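Local coordinates for protein mercuric reductase (PDB 4YWO) that probably reduces mercuric ion to elemental mercury with NADPH, as a homodimeric FAD enzyme of the pyridine nucleotide-disulfide oxidoreductase family, at residues T52-G57 with E98-K103. Residues are numbered along the deposited sequence; the frame is centred on the assembly and turned at random.
Sequences TCVNVG and EMRKTK. With FAD (flavin-adenine dinucleotide), chain B.
Arg100 sends CG anti to its own backbone N (chi1 -177°) and then bends at chi3 (-61°). The bend swings the NE side of its guanidinium onto the amide of Asn55; in Asn55, CG lies beside the backbone N, anti to the carbonyl carbon, and OD1 faces the arginine. The grip is side-on and both hydrogen bonds end on one oxygen: NH2 of Arg100 lies 2.8 Å from OD1 of Asn55, and NE of Arg100 lies 2.9 Å from the same OD1. That oxygen sits in the guanidinium plane, and the two flat groups are nearly coplanar, 26° apart. NE comes in on a lone pair in the carbonyl plane, while NH2 is tilted from it. The other end of the amide is held too, ND2 donating to the carbonyls of Ile49 and Gly51, so the rotation of the Asn55 amide is fixed. Beside this polar grip, Val54 rests CG2 on the neighbouring helix, 4.0 Å from CB of Met99 and 3.9 Å from N of Arg100. On the side of this short helix that faces FAD, Thr52 hydrogen-bonds to the FAD pyrophosphate: its OG1 is 3.1 Å from O2A, and its N also donates, to O1A. Cys53 forms the disulfide with Cys58. Helix 87-110 thus backs the redox-active CxxxxC segment beside the flavin, the active-site hallmark of this pyridine nucleotide-disulfide oxidoreductase family.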
loop_
_atom_site.group_PDB
_atom_site.type_symbol
_atom_site.label_atom_id
_atom_site.label_comp_id
_atom_site.label_asym_id
_atom_site.label_seq_id
_atom_site.Cartn_x
_atom_site.Cartn_y
_atom_site.Cartn_z
ATOM N N THR A 52 -23.743 -5.020 9.268
ATOM C CA THR A 52 -23.276 -5.949 8.304
ATOM C C THR A 52 -21.773 -6.142 8.302
ATOM O O THR A 52 -21.326 -7.296 8.215
ATOM C CB THR A 52 -23.713 -5.477 6.899
ATOM O OG1 THR A 52 -25.181 -5.543 6.858
ATOM C CG2 THR A 52 -23.144 -6.349 5.797
ATOM N N CYS A 53 -21.026 -5.042 8.320
ATOM C CA CYS A 53 -19.585 -5.067 8.110
ATOM C C CYS A 53 -18.866 -6.050 9.021
ATOM O O CYS A 53 -18.158 -6.940 8.552
ATOM C CB CYS A 53 -18.998 -3.664 8.291
ATOM S SG CYS A 53 -17.198 -3.581 8.138
ATOM N N VAL A 54 -19.045 -5.878 10.325
ATOM C CA VAL A 54 -18.322 -6.688 11.290
ATOM C C VAL A 54 -18.827 -8.092 11.358
ATOM O O VAL A 54 -18.100 -9.032 11.648
ATOM C CB VAL A 54 -18.213 -5.972 12.668
ATOM C CG1 VAL A 54 -19.526 -5.977 13.431
ATOM C CG2 VAL A 54 -17.146 -6.616 13.505
ATOM N N ASN A 55 -20.130 -8.289 11.161
ATOM C CA ASN A 55 -20.763 -9.588 11.427
ATOM C C ASN A 55 -20.854 -10.509 10.282
ATOM O O ASN A 55 -20.592 -11.743 10.436
ATOM C CB ASN A 55 -22.191 -9.328 11.975
ATOM C CG ASN A 55 -22.141 -8.695 13.347
ATOM O OD1 ASN A 55 -21.580 -9.249 14.274
ATOM N ND2 ASN A 55 -22.699 -7.505 13.473
ATOM N N VAL A 56 -21.192 -10.025 9.101
ATOM C CA VAL A 56 -21.410 -10.867 7.926
ATOM C C VAL A 56 -20.909 -10.248 6.650
ATOM O O VAL A 56 -21.281 -10.665 5.524
ATOM C CB VAL A 56 -22.903 -11.233 7.666
ATOM C CG1 VAL A 56 -23.414 -12.187 8.724
ATOM C CG2 VAL A 56 -23.728 -9.956 7.572
ATOM N N GLY A 57 -19.974 -9.335 6.775
ATOM C CA GLY A 57 -19.547 -8.566 5.636
ATOM C C GLY A 57 -18.018 -8.496 5.573
ATOM O O GLY A 57 -17.434 -9.603 5.476
ATOM N N GLU A 98 -14.609 -10.641 19.013
ATOM C CA GLU A 98 -13.689 -9.713 19.566
ATOM C C GLU A 98 -13.805 -8.340 18.920
ATOM O O GLU A 98 -13.842 -7.314 19.609
ATOM C CB GLU A 98 -12.226 -10.189 19.389
ATOM C CG GLU A 98 -11.216 -9.130 19.841
ATOM C CD GLU A 98 -9.846 -9.114 19.100
ATOM O OE1 GLU A 98 -9.049 -8.236 19.471
ATOM O OE2 GLU A 98 -9.510 -9.932 18.195
ATOM N N MET A 99 -13.887 -8.295 17.601
ATOM C CA MET A 99 -13.980 -6.992 16.973
ATOM C C MET A 99 -15.321 -6.285 17.231
ATOM O O MET A 99 -15.380 -5.078 17.357
ATOM C CB MET A 99 -13.683 -7.124 15.486
ATOM C CG MET A 99 -12.256 -7.576 15.257
ATOM S SD MET A 99 -11.695 -7.667 13.489
ATOM C CE MET A 99 -12.538 -6.116 13.175
ATOM N N ARG A 100 -16.380 -7.068 17.319
ATOM C CA ARG A 100 -17.745 -6.553 17.595
ATOM C C ARG A 100 -17.710 -5.919 18.991
ATOM O O ARG A 100 -18.213 -4.803 19.218
ATOM C CB ARG A 100 -18.817 -7.593 17.458
ATOM C CG ARG A 100 -20.231 -7.044 17.663
ATOM C CD ARG A 100 -21.159 -8.161 18.098
ATOM N NE ARG A 100 -21.237 -9.171 17.125
ATOM C CZ ARG A 100 -21.207 -10.477 17.353
ATOM N NH1 ARG A 100 -21.015 -11.035 18.544
ATOM N NH2 ARG A 100 -21.309 -11.210 16.314
ATOM N N LYS A 101 -17.042 -6.588 19.915
ATOM C CA LYS A 101 -16.909 -6.034 21.277
ATOM C C LYS A 101 -16.100 -4.750 21.315
ATOM O O LYS A 101 -16.578 -3.713 21.768
ATOM C CB LYS A 101 -16.379 -7.063 22.267
ATOM C CG LYS A 101 -16.351 -6.554 23.714
ATOM C CD LYS A 101 -16.101 -7.708 24.650
ATOM C CE LYS A 101 -16.229 -7.253 26.115
ATOM N NZ LYS A 101 -15.292 -6.108 26.408
ATOM N N THR A 102 -14.891 -4.756 20.782
ATOM C CA THR A 102 -13.974 -3.640 20.964
ATOM C C THR A 102 -14.359 -2.400 20.167
ATOM O O THR A 102 -14.236 -1.284 20.649
ATOM C CB THR A 102 -12.507 -4.071 20.609
ATOM O OG1 THR A 102 -12.447 -4.548 19.259
ATOM C CG2 THR A 102 -12.109 -5.181 21.444
ATOM N N LYS A 103 -14.926 -2.618 18.983
ATOM C CA LYS A 103 -15.244 -1.574 18.018
ATOM C C LYS A 103 -16.683 -1.064 18.066
ATOM O O LYS A 103 -16.981 -0.011 17.462
ATOM C CB LYS A 103 -14.909 -2.034 16.591
ATOM C CG LYS A 103 -13.462 -2.522 16.413
ATOM C CD LYS A 103 -12.475 -1.379 16.178
ATOM C CE LYS A 103 -12.454 -0.325 17.293
ATOM N NZ LYS A 103 -11.263 0.573 17.266
HETATM P PA FAD B . -26.052 -1.772 8.026
HETATM O O1A FAD B . -24.755 -1.957 8.777
HETATM O O2A FAD B . -26.791 -2.977 7.494
HETATM O O5B FAD B . -27.060 -0.934 8.960
HETATM C C5B FAD B . -28.392 -1.393 9.182
HETATM C C4B FAD B . -28.550 -1.803 10.641
HETATM O O4B FAD B . -29.676 -1.130 11.212
HETATM C C3B FAD B . -28.785 -3.299 10.772
HETATM O O3B FAD B . -27.749 -3.892 11.560
HETATM C C2B FAD B . -30.122 -3.459 11.466
HETATM O O2B FAD B . -29.951 -4.157 12.704
HETATM C C1B FAD B . -30.639 -2.054 11.728
HETATM N N9A FAD B . -31.938 -1.861 11.037
HETATM C C8A FAD B . -32.182 -2.108 9.736
HETATM N N7A FAD B . -33.472 -1.828 9.418
HETATM C C5A FAD B . -34.078 -1.390 10.537
HETATM C C6A FAD B . -35.437 -0.926 10.903
HETATM N N6A FAD B . -36.431 -0.872 9.985
HETATM N N1A FAD B . -35.651 -0.557 12.186
HETATM C C2A FAD B . -34.671 -0.605 13.109
HETATM N N3A FAD B . -33.417 -1.015 12.846
HETATM C C4A FAD B . -33.063 -1.414 11.601
HETATM N N1 FAD B . -17.566 -2.764 2.303
HETATM C C2 FAD B . -16.272 -2.354 2.292
HETATM O O2 FAD B . -16.032 -1.127 2.312
HETATM N N3 FAD B . -15.238 -3.213 2.260
HETATM C C4 FAD B . -15.411 -4.540 2.238
HETATM O O4 FAD B . -14.428 -5.313 2.209
HETATM C C4X FAD B . -16.795 -5.072 2.247
HETATM N N5 FAD B . -17.055 -6.398 2.226
HETATM C C5X FAD B . -18.330 -6.853 2.236
HETATM C C6 FAD B . -18.573 -8.221 2.213
HETATM C C7 FAD B . -19.880 -8.697 2.223
HETATM C C7M FAD B . -20.140 -10.180 2.198
HETATM C C8 FAD B . -21.020 -7.743 2.257
HETATM C C8M FAD B . -22.434 -8.261 2.268
HETATM C C9 FAD B . -20.782 -6.374 2.280
HETATM C C9A FAD B . -19.476 -5.899 2.271
HETATM N N10 FAD B . -19.225 -4.513 2.293
HETATM C C10 FAD B . -17.888 -4.074 2.282
HETATM C "C1'" FAD B . -20.329 -3.550 2.327
HETATM C "C2'" FAD B . -20.487 -3.008 3.743
HETATM O "O2'" FAD B . -20.577 -4.099 4.665
HETATM C "C3'" FAD B . -21.733 -2.139 3.859
HETATM O "O3'" FAD B . -21.718 -1.143 2.831
HETATM C "C4'" FAD B . -21.801 -1.461 5.222
HETATM O "O4'" FAD B . -22.009 -2.448 6.237
HETATM C "C5'" FAD B . -22.931 -0.439 5.269
HETATM O "O5'" FAD B . -23.334 -0.237 6.621
HETATM P P FAD B . -24.747 0.457 6.957
HETATM O O1P FAD B . -24.731 0.880 8.408
HETATM O O2P FAD B . -25.044 1.472 5.880
HETATM O O3P FAD B . -25.785 -0.763 6.800
#